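Local coordinates for hypothetical protein PA3499 (Pseudomonas aeruginosa, PDB 2IG8) that is of unknown function but belongs to the YjgF-like clan of small alpha-beta proteins and assembles from three copies of its chain, at residues 5-10 and 68-73; 30-35 and 130-135; 72-77 and 135-140; 59-64 and 126-131; 81-86 and 109-114. All coordinates share one frame; numbering follows the deposited sequence.

Contact 1 (5-10 and 68-73)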
# COMPACT_ATOMS: atom_id res chain seq x y z
N ARG B 5 -13.71 3.46 15.87
CA ARG B 5 -13.83 2.44 16.90
C ARG B 5 -12.98 1.23 16.58
O ARG B 5 -12.93 0.74 15.45
CB ARG B 5 -15.29 2.08 17.24
CG ARG B 5 -15.98 1.04 16.42
CD ARG B 5 -17.30 0.57 17.08
NE ARG B 5 -17.82 -0.64 16.43
CZ ARG B 5 -18.64 -0.66 15.37
NH1 ARG B 5 -19.04 -1.83 14.85
NH2 ARG B 5 -19.08 0.47 14.82
N ARG B 6 -12.31 0.77 17.61
CA ARG B 6 -11.46 -0.37 17.50
C ARG B 6 -12.34 -1.60 17.37
O ARG B 6 -13.27 -1.79 18.15
CB ARG B 6 -10.58 -0.47 18.73
CG ARG B 6 -9.18 -0.75 18.38
CD ARG B 6 -8.99 -2.16 18.20
NE ARG B 6 -7.60 -2.55 18.35
CZ ARG B 6 -6.90 -2.45 19.47
NH1 ARG B 6 -7.44 -1.91 20.55
NH2 ARG B 6 -5.64 -2.89 19.49
N ILE B 7 -12.06 -2.42 16.37
CA ILE B 7 -12.87 -3.60 16.10
C ILE B 7 -12.10 -4.79 16.61
O ILE B 7 -10.97 -5.01 16.19
CB ILE B 7 -13.14 -3.78 14.60
CG1 ILE B 7 -13.96 -2.60 14.07
CG2 ILE B 7 -13.87 -5.11 14.34
CD1 ILE B 7 -15.31 -2.46 14.72
N ARG B 8 -12.72 -5.53 17.51
CA ARG B 8 -12.10 -6.73 18.06
C ARG B 8 -12.82 -8.01 17.65
O ARG B 8 -13.97 -8.24 18.04
CB ARG B 8 -12.09 -6.63 19.57
CG ARG B 8 -11.36 -5.42 20.03
CD ARG B 8 -11.48 -5.30 21.51
NE ARG B 8 -10.84 -4.12 22.06
CZ ARG B 8 -9.52 -3.93 22.14
NH1 ARG B 8 -9.06 -2.83 22.71
NH2 ARG B 8 -8.66 -4.81 21.64
N ALA B 9 -12.13 -8.82 16.85
CA ALA B 9 -12.58 -10.17 16.52
C ALA B 9 -11.98 -11.16 17.55
O ALA B 9 -10.78 -11.15 17.80
CB ALA B 9 -12.15 -10.52 15.10
N ALA B 10 -12.82 -12.02 18.13
CA ALA B 10 -12.38 -12.96 19.18
C ALA B 10 -11.22 -13.86 18.76
O ALA B 10 -10.27 -14.08 19.54
CB ALA B 10 -13.52 -13.83 19.63
N LEU B 68 -14.07 -8.37 9.20
CA LEU B 68 -15.24 -7.77 8.55
C LEU B 68 -16.52 -8.06 9.33
O LEU B 68 -17.32 -7.16 9.58
CB LEU B 68 -15.40 -8.28 7.12
CG LEU B 68 -14.44 -7.69 6.08
CD1 LEU B 68 -14.37 -8.57 4.82
CD2 LEU B 68 -14.82 -6.22 5.76
N GLU B 69 -16.70 -9.33 9.69
CA GLU B 69 -17.85 -9.76 10.49
C GLU B 69 -17.89 -9.13 11.87
O GLU B 69 -18.97 -8.76 12.35
CB GLU B 69 -17.94 -11.28 10.54
CG GLU B 69 -18.34 -11.82 9.17
CD GLU B 69 -18.48 -13.33 9.09
OE1 GLU B 69 -18.09 -14.03 10.05
OE2 GLU B 69 -18.97 -13.81 8.04
N ALA B 70 -16.74 -8.97 12.50
CA ALA B 70 -16.68 -8.32 13.80
C ALA B 70 -17.19 -6.88 13.71
O ALA B 70 -17.73 -6.35 14.68
CB ALA B 70 -15.27 -8.38 14.38
N ALA B 71 -17.03 -6.26 12.54
CA ALA B 71 -17.50 -4.89 12.30
C ALA B 71 -18.92 -4.83 11.71
O ALA B 71 -19.42 -3.75 11.41
CB ALA B 71 -16.52 -4.16 11.37
N GLY B 72 -19.57 -5.98 11.54
CA GLY B 72 -20.90 -6.05 10.95
C GLY B 72 -20.92 -6.04 9.43
O GLY B 72 -21.95 -5.76 8.83
N GLY B 73 -19.78 -6.34 8.81
CA GLY B 73 -19.66 -6.39 7.36
C GLY B 73 -19.64 -7.79 6.78
O GLY B 73 -20.04 -8.75 7.43
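I7 lies against the last turn of helix 53-70 with its two branches parted, and the contact is built on that fork. CG2, anti to the backbone N, reaches the methyl of A70, with I7 CG2 and A70 CB 3.6 Å apart, the tightest approach here. The other arm leaves beside the backbone N, with CG1 anti to the carbonyl carbon (chi1 -63°), and carries CD1 along to the next residue, so that I7 CD1 lies 3.9 Å from A71 CB. One isoleucine thus spans two consecutive alanines. A70 is shared in turn: its methyl also meets A9 tip to tip, A70 CB to A9 CB being 3.9 Å, and so fills the notch between I7 and A9. R5 stays at the margin, its chain extended from CG to NE, and brings NH1 no nearer than 4.0 Å to A71 O, a loose approach oblique to the guanidinium plane. The small alanine side chains let the loop backbone come close, with the CA atoms of A9 and A70 5.3 Å apart. Beyond the segments, L30 touches both I7 and A71, and I7 also rests on A23 and L25. On the helix side the chain turns away at once: G72 has positive phi, and G73 N donates to L68 O at 2.7 Å. The helix therefore ends in a Schellman motif, directly beside segment 5-10, which leads on from strand 4-6.

Contact 2 (30-35 and 130-135)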
# COMPACT_ATOMS: atom_id res chain seq x y z
N LEU B 30 -13.24 0.09 6.99
CA LEU B 30 -12.59 -0.87 7.90
C LEU B 30 -11.11 -0.97 7.57
O LEU B 30 -10.72 -1.58 6.59
CB LEU B 30 -13.22 -2.25 7.85
CG LEU B 30 -12.77 -3.18 8.99
CD1 LEU B 30 -13.13 -2.59 10.35
CD2 LEU B 30 -13.39 -4.57 8.80
N VAL B 31 -10.31 -0.31 8.38
CA VAL B 31 -8.87 -0.28 8.21
C VAL B 31 -8.33 -1.49 8.95
O VAL B 31 -8.63 -1.68 10.13
CB VAL B 31 -8.27 1.01 8.80
CG1 VAL B 31 -6.75 1.01 8.63
CG2 VAL B 31 -8.93 2.27 8.17
N MET B 32 -7.53 -2.29 8.26
CA MET B 32 -7.05 -3.54 8.80
C MET B 32 -5.55 -3.64 8.68
O MET B 32 -4.97 -3.20 7.68
CB MET B 32 -7.69 -4.72 8.02
CG MET B 32 -9.20 -4.89 8.23
SD MET B 32 -10.00 -6.19 7.20
CE MET B 32 -10.52 -5.15 5.83
N SER B 33 -4.94 -4.26 9.67
CA SER B 33 -3.55 -4.65 9.58
C SER B 33 -3.38 -5.79 8.60
O SER B 33 -4.32 -6.52 8.28
CB SER B 33 -3.02 -5.10 10.96
OG SER B 33 -2.82 -3.96 11.81
N GLY B 34 -2.15 -5.96 8.14
CA GLY B 34 -1.80 -7.08 7.30
C GLY B 34 -2.05 -8.37 8.04
O GLY B 34 -1.71 -8.50 9.23
N MET B 35 -2.69 -9.31 7.35
CA MET B 35 -3.04 -10.59 7.93
C MET B 35 -2.19 -11.73 7.36
O MET B 35 -1.85 -11.75 6.18
CB MET B 35 -4.54 -10.86 7.74
CG MET B 35 -5.47 -10.00 8.64
SD MET B 35 -5.42 -10.37 10.42
CE MET B 35 -4.72 -8.81 11.04
N ALA B 130 -5.75 -5.83 3.36
CA ALA B 130 -7.11 -5.78 2.80
C ALA B 130 -7.74 -4.41 3.09
O ALA B 130 -7.60 -3.86 4.19
CB ALA B 130 -8.01 -6.90 3.37
N TRP B 131 -8.41 -3.86 2.08
CA TRP B 131 -9.15 -2.61 2.21
C TRP B 131 -10.62 -2.90 1.98
O TRP B 131 -10.98 -3.60 1.01
CB TRP B 131 -8.65 -1.57 1.19
CG TRP B 131 -7.16 -1.36 1.22
CD1 TRP B 131 -6.21 -2.20 0.71
CD2 TRP B 131 -6.45 -0.25 1.77
NE1 TRP B 131 -4.96 -1.69 0.93
CE2 TRP B 131 -5.07 -0.49 1.57
CE3 TRP B 131 -6.84 0.92 2.43
CZ2 TRP B 131 -4.08 0.40 1.99
CZ3 TRP B 131 -5.84 1.83 2.86
CH2 TRP B 131 -4.48 1.55 2.64
N ALA B 132 -11.46 -2.38 2.88
CA ALA B 132 -12.91 -2.56 2.81
C ALA B 132 -13.67 -1.33 3.33
O ALA B 132 -13.14 -0.53 4.12
CB ALA B 132 -13.33 -3.81 3.60
N ARG B 133 -14.91 -1.21 2.84
CA ARG B 133 -15.90 -0.23 3.29
C ARG B 133 -17.21 -0.95 3.57
O ARG B 133 -17.66 -1.74 2.73
CB ARG B 133 -16.22 0.73 2.15
CG ARG B 133 -15.21 1.76 1.91
CD ARG B 133 -15.72 2.67 0.85
NE ARG B 133 -16.76 3.55 1.36
CZ ARG B 133 -16.50 4.70 1.99
NH1 ARG B 133 -15.24 5.09 2.21
NH2 ARG B 133 -17.51 5.45 2.42
N LEU B 134 -17.86 -0.64 4.68
CA LEU B 134 -19.10 -1.31 5.07
C LEU B 134 -20.33 -0.91 4.24
O LEU B 134 -21.38 -1.57 4.32
CB LEU B 134 -19.38 -1.06 6.55
CG LEU B 134 -18.30 -1.55 7.52
CD1 LEU B 134 -18.70 -1.24 8.96
CD2 LEU B 134 -18.06 -3.02 7.34
N ASP B 135 -20.20 0.14 3.43
CA ASP B 135 -21.33 0.68 2.68
C ASP B 135 -21.31 0.35 1.18
O ASP B 135 -21.99 1.01 0.39
CB ASP B 135 -21.41 2.20 2.91
CG ASP B 135 -20.17 2.94 2.44
OD1 ASP B 135 -19.11 2.33 2.22
OD2 ASP B 135 -20.25 4.16 2.32
O HOH W 1 -9.86 -0.27 4.57
O HOH W 2 -7.10 -1.46 5.49
O HOH W 3 -5.48 -7.19 5.88
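Between the antiparallel segments 30-35 and 130-135 one direct hydrogen bond is made, from L30 N to A132 O at 2.9 Å. It is bent, with 145° at the hydrogen, and the donor stands above the carbonyl plane of A132 instead of on a lone pair. From there toward S33 the backbones stand apart and water fills the ladder. Water 1 lies within bonding reach of L30 O, to which it probably donates, and accepts from A132 N; water 2 accepts from M32 N and donates to A130 O; water 3 donates to S33 O, 2.7 Å from it, and accepts from A130 N. Each of these three waters carries a backbone link that the separated strands do not make directly.

M32 leans across on the side where L30, A130 and A132 carry their side chains. Its CG is anti to the carbonyl carbon, and the bend at chi3 (-94°) turns the terminal methyl back over the partner strand: M32 CE is 3.8 Å from A132 CB and 3.9 Å from A130 CB. Farther out, R133 grips D135 side-on, NE to OD1 at 2.8 Å and NH2 to OD2, both oxygens using their syn lone pairs; T2 of the third subunit also bonds D135 OD2.

On the other side, W131 meets W131 of both neighbouring subunits edge-to-face, near the centre of the trimer. Helix 53-70 covers the methionine side through V64 and L68, while strands 23-26 and 78-85 flank the pair.

Contact 3 (72-77 and 135-140)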
# COMPACT_ATOMS: atom_id res chain seq x y z
N GLY B 72 -19.57 -5.98 11.54
CA GLY B 72 -20.90 -6.05 10.95
C GLY B 72 -20.92 -6.04 9.43
O GLY B 72 -21.95 -5.76 8.83
N GLY B 73 -19.78 -6.34 8.81
CA GLY B 73 -19.66 -6.39 7.36
C GLY B 73 -19.64 -7.79 6.78
O GLY B 73 -20.04 -8.75 7.43
N HIS B 74 -19.16 -7.90 5.54
CA HIS B 74 -19.11 -9.15 4.81
C HIS B 74 -18.08 -9.00 3.67
O HIS B 74 -17.57 -7.91 3.43
CB HIS B 74 -20.50 -9.50 4.27
CG HIS B 74 -21.04 -8.51 3.28
ND1 HIS B 74 -21.84 -7.45 3.63
CD2 HIS B 74 -20.88 -8.43 1.94
CE1 HIS B 74 -22.16 -6.76 2.55
NE2 HIS B 74 -21.59 -7.33 1.51
N VAL B 75 -17.81 -10.09 2.95
CA VAL B 75 -16.68 -10.09 2.01
C VAL B 75 -16.89 -9.18 0.79
O VAL B 75 -15.93 -8.74 0.18
CB VAL B 75 -16.27 -11.51 1.56
CG1 VAL B 75 -15.89 -12.39 2.79
CG2 VAL B 75 -17.32 -12.16 0.74
N GLY B 76 -18.14 -8.89 0.47
CA GLY B 76 -18.49 -7.91 -0.55
C GLY B 76 -18.00 -6.50 -0.28
O GLY B 76 -17.98 -5.67 -1.21
N ASN B 77 -17.65 -6.21 0.97
CA ASN B 77 -17.13 -4.91 1.38
C ASN B 77 -15.68 -4.66 0.94
O ASN B 77 -15.24 -3.52 0.92
CB ASN B 77 -17.17 -4.78 2.91
CG ASN B 77 -18.58 -4.75 3.48
OD1 ASN B 77 -19.56 -4.37 2.81
ND2 ASN B 77 -18.68 -5.11 4.74
N ASP B 135 -20.20 0.14 3.43
CA ASP B 135 -21.33 0.68 2.68
C ASP B 135 -21.31 0.35 1.18
O ASP B 135 -21.99 1.01 0.39
CB ASP B 135 -21.41 2.20 2.91
CG ASP B 135 -20.17 2.94 2.44
OD1 ASP B 135 -19.11 2.33 2.22
OD2 ASP B 135 -20.25 4.16 2.32
N ILE B 136 -20.51 -0.65 0.79
CA ILE B 136 -20.47 -1.14 -0.59
C ILE B 136 -20.65 -2.65 -0.64
O ILE B 136 -20.42 -3.34 0.36
CB ILE B 136 -19.15 -0.76 -1.30
CG1 ILE B 136 -17.96 -1.56 -0.74
CG2 ILE B 136 -18.89 0.74 -1.17
CD1 ILE B 136 -16.67 -1.37 -1.48
N ASP B 137 -21.05 -3.16 -1.79
CA ASP B 137 -21.05 -4.62 -2.04
C ASP B 137 -20.64 -4.87 -3.47
O ASP B 137 -21.41 -4.60 -4.38
CB ASP B 137 -22.41 -5.22 -1.74
CG ASP B 137 -22.45 -6.75 -1.88
OD1 ASP B 137 -21.46 -7.40 -2.32
OD2 ASP B 137 -23.52 -7.30 -1.55
N LEU B 138 -19.44 -5.41 -3.68
CA LEU B 138 -18.92 -5.59 -5.04
C LEU B 138 -19.77 -6.50 -5.93
O LEU B 138 -19.73 -6.39 -7.17
CB LEU B 138 -17.48 -6.10 -5.03
CG LEU B 138 -16.35 -5.10 -5.30
CD1 LEU B 138 -16.37 -3.94 -4.33
CD2 LEU B 138 -15.01 -5.82 -5.30
N ALA B 139 -20.53 -7.40 -5.32
CA ALA B 139 -21.45 -8.26 -6.07
C ALA B 139 -22.46 -7.44 -6.91
O ALA B 139 -22.94 -7.90 -7.96
CB ALA B 139 -22.18 -9.21 -5.11
N ASN B 140 -22.74 -6.22 -6.47
CA ASN B 140 -23.61 -5.31 -7.24
C ASN B 140 -23.03 -4.89 -8.60
O ASN B 140 -23.77 -4.44 -9.48
CB ASN B 140 -23.95 -4.06 -6.41
CG ASN B 140 -24.87 -4.38 -5.24
OD1 ASN B 140 -25.71 -5.28 -5.33
ND2 ASN B 140 -24.71 -3.65 -4.14
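G76 presses its bare backbone onto D137, the two CA atoms only 4.4 Å apart. G76 O is the gripping atom. It accepts from L138 N at 2.9 Å, with 161° at the hydrogen and the donor in the carbonyl plane on a lone pair, and it also receives a CA-H...O contact from D137 CA at 3.3 Å. Next to it I136 packs on N77: I136 holds CG1 in the crowded position between the backbone N and the carbonyl carbon and runs it out extended, so that I136 CD1 lies 3.5 Å from N77 O. The backbone of N77 is also bonded to that of R133, at the end of strand 126-133. D137 sets its CG anti to the backbone N (chi1 -176°), which brings OD1 to 3.5 Å from G76 CA, directly against the glycine backbone. The same oxygen accepts from A139 N at 3.1 Å, an Asx turn in which the donor lies above the carboxylate plane. H74 comes up beside this carboxylate edge-on, NE2 being 3.5 Å from D137 CG, with ring and carboxylate planes 70° apart.

H74 NE2 is buried here without a partner in the model, yet it faces the carboxylate. A negative charge so close would be expected to stabilise a protonated imidazole, though the geometry makes no bond between them.

Contact 4 (59-64 and 126-131)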
# COMPACT_ATOMS: atom_id res chain seq x y z
N VAL B 59 -6.55 -19.19 4.78
CA VAL B 59 -6.54 -18.84 6.19
C VAL B 59 -6.51 -17.33 6.37
O VAL B 59 -7.27 -16.79 7.18
CB VAL B 59 -5.35 -19.50 6.95
CG1 VAL B 59 -5.16 -18.87 8.35
CG2 VAL B 59 -5.54 -21.04 7.01
N VAL B 60 -5.66 -16.65 5.59
CA VAL B 60 -5.54 -15.20 5.63
C VAL B 60 -6.86 -14.54 5.27
O VAL B 60 -7.34 -13.70 6.03
CB VAL B 60 -4.41 -14.68 4.69
CG1 VAL B 60 -4.49 -13.13 4.51
CG2 VAL B 60 -3.04 -15.06 5.26
N LEU B 61 -7.46 -14.94 4.14
CA LEU B 61 -8.77 -14.41 3.75
C LEU B 61 -9.86 -14.69 4.80
O LEU B 61 -10.69 -13.83 5.07
CB LEU B 61 -9.17 -14.89 2.33
CG LEU B 61 -8.27 -14.36 1.19
CD1 LEU B 61 -8.51 -15.14 -0.13
CD2 LEU B 61 -8.47 -12.82 0.99
N GLY B 62 -9.84 -15.87 5.44
CA GLY B 62 -10.72 -16.15 6.60
C GLY B 62 -10.54 -15.19 7.76
O GLY B 62 -11.52 -14.81 8.42
N LYS B 63 -9.30 -14.78 8.03
CA LYS B 63 -9.04 -13.77 9.06
C LYS B 63 -9.65 -12.40 8.69
O LYS B 63 -10.34 -11.78 9.51
CB LYS B 63 -7.55 -13.66 9.35
CG LYS B 63 -7.01 -14.89 10.07
CD LYS B 63 -5.56 -14.73 10.52
CE LYS B 63 -5.11 -16.00 11.24
NZ LYS B 63 -3.75 -15.88 11.65
N VAL B 64 -9.41 -11.98 7.46
CA VAL B 64 -10.04 -10.76 6.93
C VAL B 64 -11.56 -10.82 7.11
O VAL B 64 -12.18 -9.87 7.59
CB VAL B 64 -9.65 -10.54 5.46
CG1 VAL B 64 -10.47 -9.38 4.85
CG2 VAL B 64 -8.13 -10.29 5.37
N VAL B 126 2.70 -15.85 2.61
CA VAL B 126 1.84 -14.76 2.15
C VAL B 126 1.33 -13.89 3.29
O VAL B 126 1.10 -14.35 4.42
CB VAL B 126 0.66 -15.29 1.25
CG1 VAL B 126 -0.30 -16.19 2.07
CG2 VAL B 126 -0.13 -14.14 0.59
N GLU B 127 1.19 -12.60 3.00
CA GLU B 127 0.52 -11.65 3.87
C GLU B 127 -0.37 -10.79 2.96
O GLU B 127 0.03 -10.44 1.85
CB GLU B 127 1.55 -10.80 4.62
CG GLU B 127 0.93 -9.71 5.47
CD GLU B 127 1.77 -9.31 6.69
OE1 GLU B 127 2.85 -9.88 6.93
OE2 GLU B 127 1.32 -8.42 7.42
N ILE B 128 -1.57 -10.50 3.43
CA ILE B 128 -2.49 -9.69 2.67
C ILE B 128 -2.95 -8.48 3.46
O ILE B 128 -3.38 -8.59 4.62
CB ILE B 128 -3.70 -10.50 2.18
CG1 ILE B 128 -3.22 -11.67 1.29
CG2 ILE B 128 -4.68 -9.55 1.46
CD1 ILE B 128 -4.35 -12.64 0.77
N ASP B 129 -2.83 -7.31 2.81
CA ASP B 129 -3.32 -6.06 3.32
C ASP B 129 -4.64 -5.77 2.61
O ASP B 129 -4.65 -5.54 1.39
CB ASP B 129 -2.29 -4.96 3.03
CG ASP B 129 -2.53 -3.67 3.82
OD1 ASP B 129 -3.48 -3.58 4.64
OD2 ASP B 129 -1.76 -2.70 3.60
N ALA B 130 -5.75 -5.83 3.36
CA ALA B 130 -7.11 -5.78 2.80
C ALA B 130 -7.74 -4.41 3.09
O ALA B 130 -7.60 -3.86 4.19
CB ALA B 130 -8.01 -6.90 3.37
N TRP B 131 -8.41 -3.86 2.08
CA TRP B 131 -9.15 -2.61 2.21
C TRP B 131 -10.62 -2.90 1.98
O TRP B 131 -10.98 -3.60 1.01
CB TRP B 131 -8.65 -1.57 1.19
CG TRP B 131 -7.16 -1.36 1.22
CD1 TRP B 131 -6.21 -2.20 0.71
CD2 TRP B 131 -6.45 -0.25 1.77
NE1 TRP B 131 -4.96 -1.69 0.93
CE2 TRP B 131 -5.07 -0.49 1.57
CE3 TRP B 131 -6.84 0.92 2.43
CZ2 TRP B 131 -4.08 0.40 1.99
CZ3 TRP B 131 -5.84 1.83 2.86
CH2 TRP B 131 -4.48 1.55 2.64
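V60 is the first residue of segment 59-64, part of helix 53-70, to reach the strand, and it does most of the work. Its CG1, anti to the backbone N (chi1 168°), comes down on the branch point of I128: V60 CG1 is 3.6 Å from I128 CB and crosses that side chain obliquely, lying also 3.8 Å from I128 CD1. The other methyl, beside the backbone N, points back along the strand and makes a looser approach to V126, with V60 CG2 and V126 CG1 4.4 Å apart. L61 joins by its end alone, CG anti to the carbonyl carbon and CD2 swung round to 4.1 Å from I128 CD1, again crossing obliquely. I128 holds its CG1 beside the backbone N and extends it (chi2 177°), so its tip lies between V60 and L61 on the helix. One turn after V60, V64 straddles the methyl of A130 with both branches, V64 CG1 at 3.8 Å and V64 CG2 at 3.9 Å from A130 CB. Spacing fits the pairing: residues 60 and 64 stand over strand residues 128 and 130, which share one face.

Over these segments the helix axis makes 27° with the strand and comes within 8.9 Å of its axis. E127 and D129 point to the other face, where D129 meets K80 and N82 of the second subunit. All six touching residues are buried and the side chains that meet are all aliphatic, so helix and sheet are held here by shape and exclusion of water, while the charged groups of the strand serve the subunit interface.

Contact 5 (81-86 and 109-114)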
# COMPACT_ATOMS: atom_id res chain seq x y z
N LEU B 81 -7.03 -5.77 -2.38
CA LEU B 81 -6.19 -6.72 -1.66
C LEU B 81 -4.76 -6.57 -2.17
O LEU B 81 -4.48 -6.86 -3.35
CB LEU B 81 -6.66 -8.14 -1.91
CG LEU B 81 -8.08 -8.51 -1.51
CD1 LEU B 81 -8.48 -9.91 -2.04
CD2 LEU B 81 -8.25 -8.44 -0.04
N ASN B 82 -3.87 -6.07 -1.33
CA ASN B 82 -2.46 -6.08 -1.68
C ASN B 82 -1.78 -7.29 -1.07
O ASN B 82 -1.86 -7.51 0.14
CB ASN B 82 -1.81 -4.79 -1.30
CG ASN B 82 -2.29 -3.63 -2.17
OD1 ASN B 82 -2.87 -3.83 -3.25
ND2 ASN B 82 -2.13 -2.45 -1.69
N VAL B 83 -1.11 -8.05 -1.92
CA VAL B 83 -0.67 -9.39 -1.56
C VAL B 83 0.84 -9.42 -1.65
O VAL B 83 1.43 -9.01 -2.67
CB VAL B 83 -1.27 -10.44 -2.50
CG1 VAL B 83 -0.80 -11.86 -2.07
CG2 VAL B 83 -2.80 -10.29 -2.52
N TYR B 84 1.47 -9.85 -0.56
CA TYR B 84 2.91 -9.97 -0.50
C TYR B 84 3.22 -11.44 -0.33
O TYR B 84 2.82 -12.04 0.67
CB TYR B 84 3.45 -9.21 0.72
CG TYR B 84 2.99 -7.80 0.75
CD1 TYR B 84 3.58 -6.86 -0.07
CD2 TYR B 84 1.93 -7.39 1.57
CE1 TYR B 84 3.14 -5.55 -0.09
CE2 TYR B 84 1.48 -6.06 1.56
CZ TYR B 84 2.09 -5.16 0.73
OH TYR B 84 1.70 -3.82 0.71
N VAL B 85 3.95 -12.00 -1.29
CA VAL B 85 4.34 -13.40 -1.29
C VAL B 85 5.85 -13.53 -1.17
O VAL B 85 6.61 -12.65 -1.59
CB VAL B 85 3.84 -14.15 -2.58
CG1 VAL B 85 2.32 -14.11 -2.68
CG2 VAL B 85 4.53 -13.60 -3.89
N THR B 86 6.31 -14.62 -0.57
CA THR B 86 7.73 -14.87 -0.52
C THR B 86 8.27 -15.53 -1.78
O THR B 86 9.47 -15.51 -2.02
CB THR B 86 8.12 -15.74 0.71
OG1 THR B 86 7.37 -16.95 0.66
CG2 THR B 86 7.84 -14.97 2.00
N PRO B 109 -12.07 -7.75 -5.85
CA PRO B 109 -11.33 -6.55 -5.49
C PRO B 109 -10.16 -6.25 -6.44
O PRO B 109 -9.61 -7.15 -7.07
CB PRO B 109 -10.77 -6.88 -4.11
CG PRO B 109 -11.67 -7.92 -3.56
CD PRO B 109 -12.09 -8.73 -4.74
N ALA B 110 -9.75 -4.99 -6.50
CA ALA B 110 -8.49 -4.63 -7.14
C ALA B 110 -7.36 -5.30 -6.35
O ALA B 110 -7.55 -5.72 -5.22
CB ALA B 110 -8.30 -3.12 -7.18
N SER B 111 -6.20 -5.47 -7.00
CA SER B 111 -5.07 -6.15 -6.35
C SER B 111 -3.73 -5.74 -6.89
O SER B 111 -3.60 -5.40 -8.07
CB SER B 111 -5.21 -7.65 -6.53
OG SER B 111 -4.19 -8.33 -5.80
N THR B 112 -2.74 -5.76 -6.01
CA THR B 112 -1.34 -5.74 -6.40
C THR B 112 -0.67 -6.89 -5.67
O THR B 112 -0.90 -7.08 -4.48
CB THR B 112 -0.67 -4.42 -6.01
OG1 THR B 112 -1.36 -3.35 -6.67
CG2 THR B 112 0.82 -4.41 -6.43
N LEU B 113 0.13 -7.67 -6.39
CA LEU B 113 0.79 -8.86 -5.81
C LEU B 113 2.27 -8.75 -6.17
O LEU B 113 2.60 -8.65 -7.36
CB LEU B 113 0.19 -10.13 -6.41
CG LEU B 113 0.56 -11.49 -5.77
CD1 LEU B 113 -0.48 -12.55 -6.06
CD2 LEU B 113 1.94 -11.90 -6.31
N VAL B 114 3.14 -8.74 -5.16
CA VAL B 114 4.57 -8.63 -5.37
C VAL B 114 5.30 -9.62 -4.47
O VAL B 114 4.77 -10.08 -3.45
CB VAL B 114 5.13 -7.18 -5.13
CG1 VAL B 114 4.47 -6.16 -6.12
CG2 VAL B 114 4.98 -6.74 -3.66
O HOH W 4 -3.78 -2.69 -6.00
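V83 and L113 lie side by side at the centre, pointing the same way, with V83 CB 3.9 Å from L113 CG. L113, its CG anti to the backbone N, parts its methyls: CD1 stays near V83, while CD2 reaches V85, which crosses it at about a right angle. At the start of the same face, L81 leans obliquely on the P109 ring, L81 CD1 to P109 CG being 4.1 Å. The other face carries Y84, whose CD1 meets V114 CG2 at 3.9 Å, both side chains running the same way.

Between the faces runs a parallel ladder. L81 N donates to A110 O, V83 N to T112 O at 2.7 Å, V114 N to V83 O and V85 N to V114 O; the last is nearly straight at 173°. The rung from T112 N is the weak one, stretched to 3.4 Å from L81 O and equally far from N82 OD1. L81 O is compensated by S111, whose hydroxyl, set anti to the backbone N, donates from OG at 2.9 Å almost along the C=O axis.

At the polar edge N82 and T112 stand side by side, bridged by water 4, which probably donates to N82 OD1 and lies 2.6 Å from T112 OG1. N82 ND2 also makes a weak bond to D129 of the third subunit, whose S33 bonds S111 N.

These strands are the two arms of a beta-alpha-beta unit whose helix 91-101 packs on V83 and L113 through I94; strand 126-133 lies on the far side of strand 78-85.

In the fold
Contact 1 opens at the N terminus and closes when the chain reaches the end of helix 53-70, tying strand 4-6, at one side of this chain's sheet, to that helix. Strand 29-36 starts contact 2 before then, and segment 59-64 of helix 53-70 starts contact 4; both close on strand 126-133, so each crosses contact 1. Contact 3 begins on the G72-G73 turn that contact 1 shares, and ends beyond D135, which it shares with contact 2; it crosses contacts 2 and 4. Contact 5, local to one beta-alpha-beta unit, falls within the spans of contacts 2, 3 and 4. Strand 126-133 joins sheet and helix, while contact 3 fastens the C-terminal tail.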